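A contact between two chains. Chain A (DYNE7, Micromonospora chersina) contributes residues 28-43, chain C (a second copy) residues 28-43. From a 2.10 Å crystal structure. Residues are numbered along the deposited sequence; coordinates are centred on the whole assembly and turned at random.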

# COMPACT_ATOMS: atom_id res chain seq x y z
N VAL A 28 -11.89 -1.57 -7.00
CA VAL A 28 -10.44 -1.64 -6.83
C VAL A 28 -9.86 -0.26 -7.16
O VAL A 28 -10.11 0.25 -8.24
CB VAL A 28 -9.80 -2.77 -7.69
CG1 VAL A 28 -8.27 -2.79 -7.54
CG2 VAL A 28 -10.38 -4.13 -7.31
N TYR A 29 -9.12 0.35 -6.22
CA TYR A 29 -8.42 1.59 -6.46
C TYR A 29 -7.43 1.45 -7.63
O TYR A 29 -6.69 0.47 -7.68
CB TYR A 29 -7.70 2.08 -5.18
CG TYR A 29 -7.18 3.49 -5.31
CD1 TYR A 29 -5.84 3.74 -5.59
CD2 TYR A 29 -8.05 4.58 -5.25
CE1 TYR A 29 -5.37 5.04 -5.76
CE2 TYR A 29 -7.59 5.88 -5.38
CZ TYR A 29 -6.25 6.11 -5.64
OH TYR A 29 -5.81 7.41 -5.75
N PHE A 30 -7.44 2.42 -8.57
CA PHE A 30 -6.78 2.24 -9.89
C PHE A 30 -5.30 1.82 -9.80
O PHE A 30 -4.86 1.01 -10.61
CB PHE A 30 -6.94 3.50 -10.78
CG PHE A 30 -5.98 4.62 -10.42
CD1 PHE A 30 -4.78 4.77 -11.11
CD2 PHE A 30 -6.26 5.50 -9.38
CE1 PHE A 30 -3.87 5.78 -10.75
CE2 PHE A 30 -5.35 6.50 -9.02
CZ PHE A 30 -4.17 6.63 -9.72
N ALA A 31 -4.54 2.39 -8.85
CA ALA A 31 -3.11 2.17 -8.72
C ALA A 31 -2.72 0.72 -8.42
O ALA A 31 -1.61 0.33 -8.77
CB ALA A 31 -2.50 3.11 -7.69
N HIS A 32 -3.61 -0.07 -7.79
CA HIS A 32 -3.38 -1.51 -7.54
C HIS A 32 -3.13 -2.34 -8.79
O HIS A 32 -2.33 -3.26 -8.74
CB HIS A 32 -4.43 -2.14 -6.62
CG HIS A 32 -4.47 -1.46 -5.29
ND1 HIS A 32 -3.37 -1.43 -4.46
CD2 HIS A 32 -5.46 -0.72 -4.74
CE1 HIS A 32 -3.73 -0.71 -3.41
NE2 HIS A 32 -4.98 -0.27 -3.52
N TYR A 33 -3.78 -1.99 -9.90
CA TYR A 33 -3.58 -2.64 -11.19
C TYR A 33 -2.12 -2.55 -11.65
O TYR A 33 -1.63 -3.47 -12.32
CB TYR A 33 -4.50 -2.01 -12.25
CG TYR A 33 -5.97 -2.34 -12.07
CD1 TYR A 33 -6.58 -3.31 -12.87
CD2 TYR A 33 -6.75 -1.66 -11.14
CE1 TYR A 33 -7.95 -3.59 -12.75
CE2 TYR A 33 -8.12 -1.94 -11.00
CZ TYR A 33 -8.71 -2.90 -11.82
OH TYR A 33 -10.05 -3.18 -11.73
N LEU A 34 -1.42 -1.46 -11.32
CA LEU A 34 0.01 -1.31 -11.62
C LEU A 34 0.85 -2.16 -10.72
O LEU A 34 1.80 -2.74 -11.22
CB LEU A 34 0.49 0.17 -11.61
CG LEU A 34 0.03 1.06 -12.80
CD1 LEU A 34 0.24 0.36 -14.16
CD2 LEU A 34 -1.42 1.51 -12.65
N HIS A 35 0.52 -2.27 -9.41
CA HIS A 35 1.22 -3.21 -8.52
C HIS A 35 1.15 -4.61 -9.07
O HIS A 35 2.15 -5.32 -9.05
CB HIS A 35 0.65 -3.19 -7.09
CG HIS A 35 0.95 -1.95 -6.33
ND1 HIS A 35 2.01 -1.89 -5.43
CD2 HIS A 35 0.31 -0.77 -6.32
CE1 HIS A 35 1.97 -0.68 -4.91
NE2 HIS A 35 0.98 0.04 -5.43
N TRP A 36 -0.03 -5.01 -9.58
CA TRP A 36 -0.26 -6.37 -10.08
C TRP A 36 0.62 -6.73 -11.28
O TRP A 36 0.92 -7.91 -11.46
CB TRP A 36 -1.73 -6.55 -10.45
CG TRP A 36 -2.71 -6.43 -9.31
CD1 TRP A 36 -2.44 -6.42 -7.98
CD2 TRP A 36 -4.13 -6.27 -9.44
NE1 TRP A 36 -3.60 -6.24 -7.26
CE2 TRP A 36 -4.65 -6.15 -8.13
CE3 TRP A 36 -5.02 -6.22 -10.54
CZ2 TRP A 36 -6.03 -5.97 -7.89
CZ3 TRP A 36 -6.38 -6.05 -10.30
CH2 TRP A 36 -6.87 -5.93 -8.99
N GLN A 37 1.04 -5.72 -12.08
CA GLN A 37 2.02 -5.89 -13.18
C GLN A 37 3.35 -6.38 -12.61
O GLN A 37 3.95 -7.31 -13.15
CB GLN A 37 2.22 -4.58 -13.93
CG GLN A 37 1.03 -4.19 -14.78
CD GLN A 37 1.25 -2.95 -15.61
OE1 GLN A 37 2.34 -2.38 -15.65
NE2 GLN A 37 0.22 -2.53 -16.33
N GLY A 38 3.78 -5.75 -11.51
CA GLY A 38 4.97 -6.12 -10.77
C GLY A 38 4.85 -7.50 -10.18
O GLY A 38 5.75 -8.32 -10.33
N HIS A 39 3.73 -7.79 -9.49
CA HIS A 39 3.48 -9.15 -8.92
C HIS A 39 3.53 -10.20 -10.00
O HIS A 39 4.12 -11.27 -9.79
CB HIS A 39 2.13 -9.24 -8.20
CG HIS A 39 1.93 -8.19 -7.14
ND1 HIS A 39 0.67 -7.90 -6.64
CD2 HIS A 39 2.82 -7.38 -6.54
CE1 HIS A 39 0.85 -6.92 -5.77
NE2 HIS A 39 2.12 -6.60 -5.66
N CYS A 40 2.89 -9.91 -11.14
CA CYS A 40 2.87 -10.81 -12.28
C CYS A 40 4.27 -11.07 -12.82
O CYS A 40 4.64 -12.24 -12.97
CB CYS A 40 1.95 -10.26 -13.37
SG CYS A 40 1.86 -11.31 -14.83
N ARG A 41 5.07 -10.02 -13.09
CA ARG A 41 6.44 -10.22 -13.63
C ARG A 41 7.38 -10.96 -12.67
O ARG A 41 8.21 -11.74 -13.13
CB ARG A 41 7.07 -8.94 -14.21
CG ARG A 41 7.47 -7.90 -13.17
CD ARG A 41 8.18 -6.68 -13.76
NE ARG A 41 8.80 -5.92 -12.67
CZ ARG A 41 8.82 -4.60 -12.56
NH1 ARG A 41 8.27 -3.84 -13.50
NH2 ARG A 41 9.40 -4.03 -11.52
N GLU A 42 7.21 -10.75 -11.35
CA GLU A 42 7.98 -11.49 -10.32
C GLU A 42 7.58 -12.96 -10.25
O GLU A 42 8.45 -13.81 -10.11
CB GLU A 42 7.81 -10.85 -8.93
CG GLU A 42 8.49 -9.49 -8.77
CD GLU A 42 7.96 -8.80 -7.52
OE1 GLU A 42 7.70 -7.58 -7.55
OE2 GLU A 42 7.75 -9.50 -6.51
N HIS A 43 6.26 -13.25 -10.28
CA HIS A 43 5.73 -14.61 -10.32
C HIS A 43 6.26 -15.35 -11.58
O HIS A 43 6.67 -16.50 -11.49
CB HIS A 43 4.18 -14.59 -10.27
CG HIS A 43 3.54 -15.91 -9.95
ND1 HIS A 43 2.18 -16.09 -10.03
CD2 HIS A 43 4.11 -17.09 -9.59
CE1 HIS A 43 1.95 -17.35 -9.69
NE2 HIS A 43 3.09 -17.99 -9.41
N VAL C 28 12.29 4.29 -5.09
CA VAL C 28 10.82 4.30 -4.97
C VAL C 28 10.28 3.27 -5.93
O VAL C 28 10.55 3.35 -7.13
CB VAL C 28 10.20 5.70 -5.21
CG1 VAL C 28 8.66 5.66 -5.13
CG2 VAL C 28 10.75 6.71 -4.23
N TYR C 29 9.52 2.29 -5.40
CA TYR C 29 8.85 1.30 -6.26
C TYR C 29 7.91 2.02 -7.27
O TYR C 29 7.15 2.92 -6.87
CB TYR C 29 8.10 0.26 -5.39
CG TYR C 29 7.62 -0.91 -6.20
CD1 TYR C 29 6.30 -0.99 -6.65
CD2 TYR C 29 8.51 -1.89 -6.65
CE1 TYR C 29 5.86 -2.05 -7.44
CE2 TYR C 29 8.07 -2.97 -7.43
CZ TYR C 29 6.75 -3.03 -7.82
OH TYR C 29 6.32 -4.09 -8.58
N PHE C 30 7.96 1.63 -8.55
CA PHE C 30 7.34 2.42 -9.64
C PHE C 30 5.84 2.72 -9.41
O PHE C 30 5.39 3.80 -9.77
CB PHE C 30 7.57 1.73 -11.03
CG PHE C 30 6.61 0.57 -11.29
CD1 PHE C 30 5.42 0.77 -12.00
CD2 PHE C 30 6.87 -0.70 -10.77
CE1 PHE C 30 4.53 -0.28 -12.20
CE2 PHE C 30 5.98 -1.75 -10.99
CZ PHE C 30 4.81 -1.53 -11.69
N ALA C 31 5.08 1.76 -8.85
CA ALA C 31 3.62 1.87 -8.71
C ALA C 31 3.18 3.02 -7.77
O ALA C 31 2.08 3.52 -7.93
CB ALA C 31 3.03 0.55 -8.27
N HIS C 32 4.03 3.41 -6.81
CA HIS C 32 3.77 4.56 -5.92
C HIS C 32 3.58 5.88 -6.63
O HIS C 32 2.77 6.68 -6.17
CB HIS C 32 4.79 4.65 -4.78
CG HIS C 32 4.82 3.41 -3.95
ND1 HIS C 32 3.69 2.97 -3.27
CD2 HIS C 32 5.81 2.50 -3.77
CE1 HIS C 32 4.03 1.83 -2.68
NE2 HIS C 32 5.31 1.52 -2.94
N TYR C 33 4.27 6.09 -7.76
CA TYR C 33 4.10 7.28 -8.60
C TYR C 33 2.64 7.44 -9.07
O TYR C 33 2.16 8.56 -9.23
CB TYR C 33 5.06 7.24 -9.81
CG TYR C 33 6.52 7.45 -9.44
CD1 TYR C 33 7.15 8.67 -9.66
CD2 TYR C 33 7.28 6.40 -8.92
CE1 TYR C 33 8.51 8.85 -9.38
CE2 TYR C 33 8.64 6.57 -8.64
CZ TYR C 33 9.25 7.79 -8.88
OH TYR C 33 10.58 7.97 -8.60
N LEU C 34 1.96 6.31 -9.31
CA LEU C 34 0.53 6.33 -9.68
C LEU C 34 -0.36 6.68 -8.51
O LEU C 34 -1.28 7.44 -8.70
CB LEU C 34 0.07 5.03 -10.38
CG LEU C 34 0.58 4.82 -11.84
CD1 LEU C 34 0.39 6.08 -12.71
CD2 LEU C 34 2.04 4.34 -11.90
N HIS C 35 -0.07 6.17 -7.29
CA HIS C 35 -0.81 6.58 -6.09
C HIS C 35 -0.72 8.08 -5.90
O HIS C 35 -1.71 8.71 -5.56
CB HIS C 35 -0.27 5.90 -4.80
CG HIS C 35 -0.57 4.45 -4.71
ND1 HIS C 35 -1.63 3.98 -3.97
CD2 HIS C 35 0.08 3.40 -5.25
CE1 HIS C 35 -1.59 2.67 -4.07
NE2 HIS C 35 -0.58 2.27 -4.84
N TRP C 36 0.46 8.66 -6.15
CA TRP C 36 0.70 10.10 -5.95
C TRP C 36 -0.16 10.99 -6.85
O TRP C 36 -0.45 12.12 -6.48
CB TRP C 36 2.18 10.44 -6.17
CG TRP C 36 3.13 9.76 -5.21
CD1 TRP C 36 2.81 9.08 -4.07
CD2 TRP C 36 4.55 9.67 -5.35
NE1 TRP C 36 3.95 8.57 -3.49
CE2 TRP C 36 5.03 8.90 -4.27
CE3 TRP C 36 5.48 10.18 -6.30
CZ2 TRP C 36 6.40 8.64 -4.08
CZ3 TRP C 36 6.82 9.89 -6.13
CH2 TRP C 36 7.27 9.14 -5.02
N GLN C 37 -0.56 10.48 -8.03
CA GLN C 37 -1.52 11.14 -8.92
C GLN C 37 -2.87 11.29 -8.23
O GLN C 37 -3.49 12.35 -8.29
CB GLN C 37 -1.67 10.34 -10.22
CG GLN C 37 -0.43 10.40 -11.10
CD GLN C 37 -0.62 9.69 -12.42
OE1 GLN C 37 -1.70 9.18 -12.74
NE2 GLN C 37 0.45 9.64 -13.21
N GLY C 38 -3.30 10.22 -7.58
CA GLY C 38 -4.50 10.19 -6.77
C GLY C 38 -4.43 11.14 -5.61
O GLY C 38 -5.36 11.92 -5.40
N HIS C 39 -3.32 11.10 -4.84
CA HIS C 39 -3.12 12.01 -3.70
C HIS C 39 -3.19 13.46 -4.16
O HIS C 39 -3.83 14.31 -3.52
CB HIS C 39 -1.77 11.78 -3.01
CG HIS C 39 -1.51 10.39 -2.53
ND1 HIS C 39 -2.50 9.43 -2.45
CD2 HIS C 39 -0.33 9.80 -2.22
CE1 HIS C 39 -1.91 8.33 -2.03
NE2 HIS C 39 -0.60 8.51 -1.88
N CYS C 40 -2.52 13.73 -5.28
CA CYS C 40 -2.47 15.06 -5.87
C CYS C 40 -3.88 15.55 -6.29
O CYS C 40 -4.27 16.65 -5.91
CB CYS C 40 -1.49 15.08 -7.04
SG CYS C 40 -1.37 16.67 -7.87
N ARG C 41 -4.65 14.73 -7.04
CA ARG C 41 -6.00 15.15 -7.45
C ARG C 41 -6.98 15.37 -6.27
O ARG C 41 -7.80 16.28 -6.33
CB ARG C 41 -6.61 14.26 -8.55
CG ARG C 41 -7.05 12.87 -8.11
CD ARG C 41 -7.71 12.03 -9.22
NE ARG C 41 -8.28 10.82 -8.62
CZ ARG C 41 -8.29 9.61 -9.17
NH1 ARG C 41 -7.78 9.41 -10.37
NH2 ARG C 41 -8.83 8.59 -8.51
N GLU C 42 -6.86 14.55 -5.20
CA GLU C 42 -7.63 14.74 -3.97
C GLU C 42 -7.28 16.03 -3.22
O GLU C 42 -8.18 16.73 -2.76
CB GLU C 42 -7.47 13.53 -3.06
CG GLU C 42 -8.13 12.24 -3.55
CD GLU C 42 -7.63 11.04 -2.77
OE1 GLU C 42 -7.36 9.97 -3.37
OE2 GLU C 42 -7.42 11.19 -1.55
N HIS C 43 -5.97 16.32 -3.09
CA HIS C 43 -5.46 17.56 -2.47
C HIS C 43 -5.99 18.77 -3.29
O HIS C 43 -6.46 19.75 -2.71
CB HIS C 43 -3.92 17.53 -2.43
CG HIS C 43 -3.23 18.57 -1.57
ND1 HIS C 43 -3.95 19.51 -0.80
CD2 HIS C 43 -1.91 18.79 -1.38
CE1 HIS C 43 -3.04 20.22 -0.16
NE2 HIS C 43 -1.81 19.84 -0.48
O HOH W 1 -5.60 7.97 -2.96
O HOH W 2 5.92 -5.95 -6.48
O HOH W 3 8.30 -5.90 -9.20

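This is a close, nearly symmetric packing of two antiparallel helices and the turns before them, mostly apolar and aromatic, with one direct hydrogen bond between paired histidines. The helix axes run at 177° and approach to 9.3 Å. Together the stretches bury 786 Å².

The hydrogen bond joins His A35 NE2 to His C35 NE2 at 2.8 Å. Either nitrogen could be the donor, so one ring must offer a proton and the other a lone pair. The CA-to-CB bonds of both histidines point away from the partner, but chi1 in m brings the rings back to meet rim to rim. Each ND1 is hydrogen-bonded elsewhere in the structure.

Alanine suits the place beside these rings. Its small methyl sits over the face of an imidazole: Ala A31 CB lies 3.5 Å from the centroid of the His C35 ring, and Ala C31 CB lies 3.5 Å from that of His A35. The edge of His C35 also turns toward the face of His A32, and the edge of His A35 toward that of His C32, both offset.

On the other side of the helix pair from the histidines, Leu A34 CG lies 3.9 Å from Leu C34 CG. Phe A30 reaches over with chi1 in p, placing its CE1 4.0 Å from Leu C34 CB. Phe C30 does the same to Leu A34.

Glycine makes room for the tyrosine. Tyr A29 OH lies 3.2 Å from Gly C38 CA, and an ideal CB on that glycine would clash with the hydroxyl at 1.8 Å. The equivalent site, with Tyr C29 OH 3.3 Å from Gly A38 CA, is just as tight.

Water joins the tyrosines to the partner glutamates. Water 1 lies 2.9 Å from Tyr A29 OH and donates to Glu C42 OE1 at 2.7 Å. Waters 2 and 3 both link Tyr C29 OH to Glu A42 OE1.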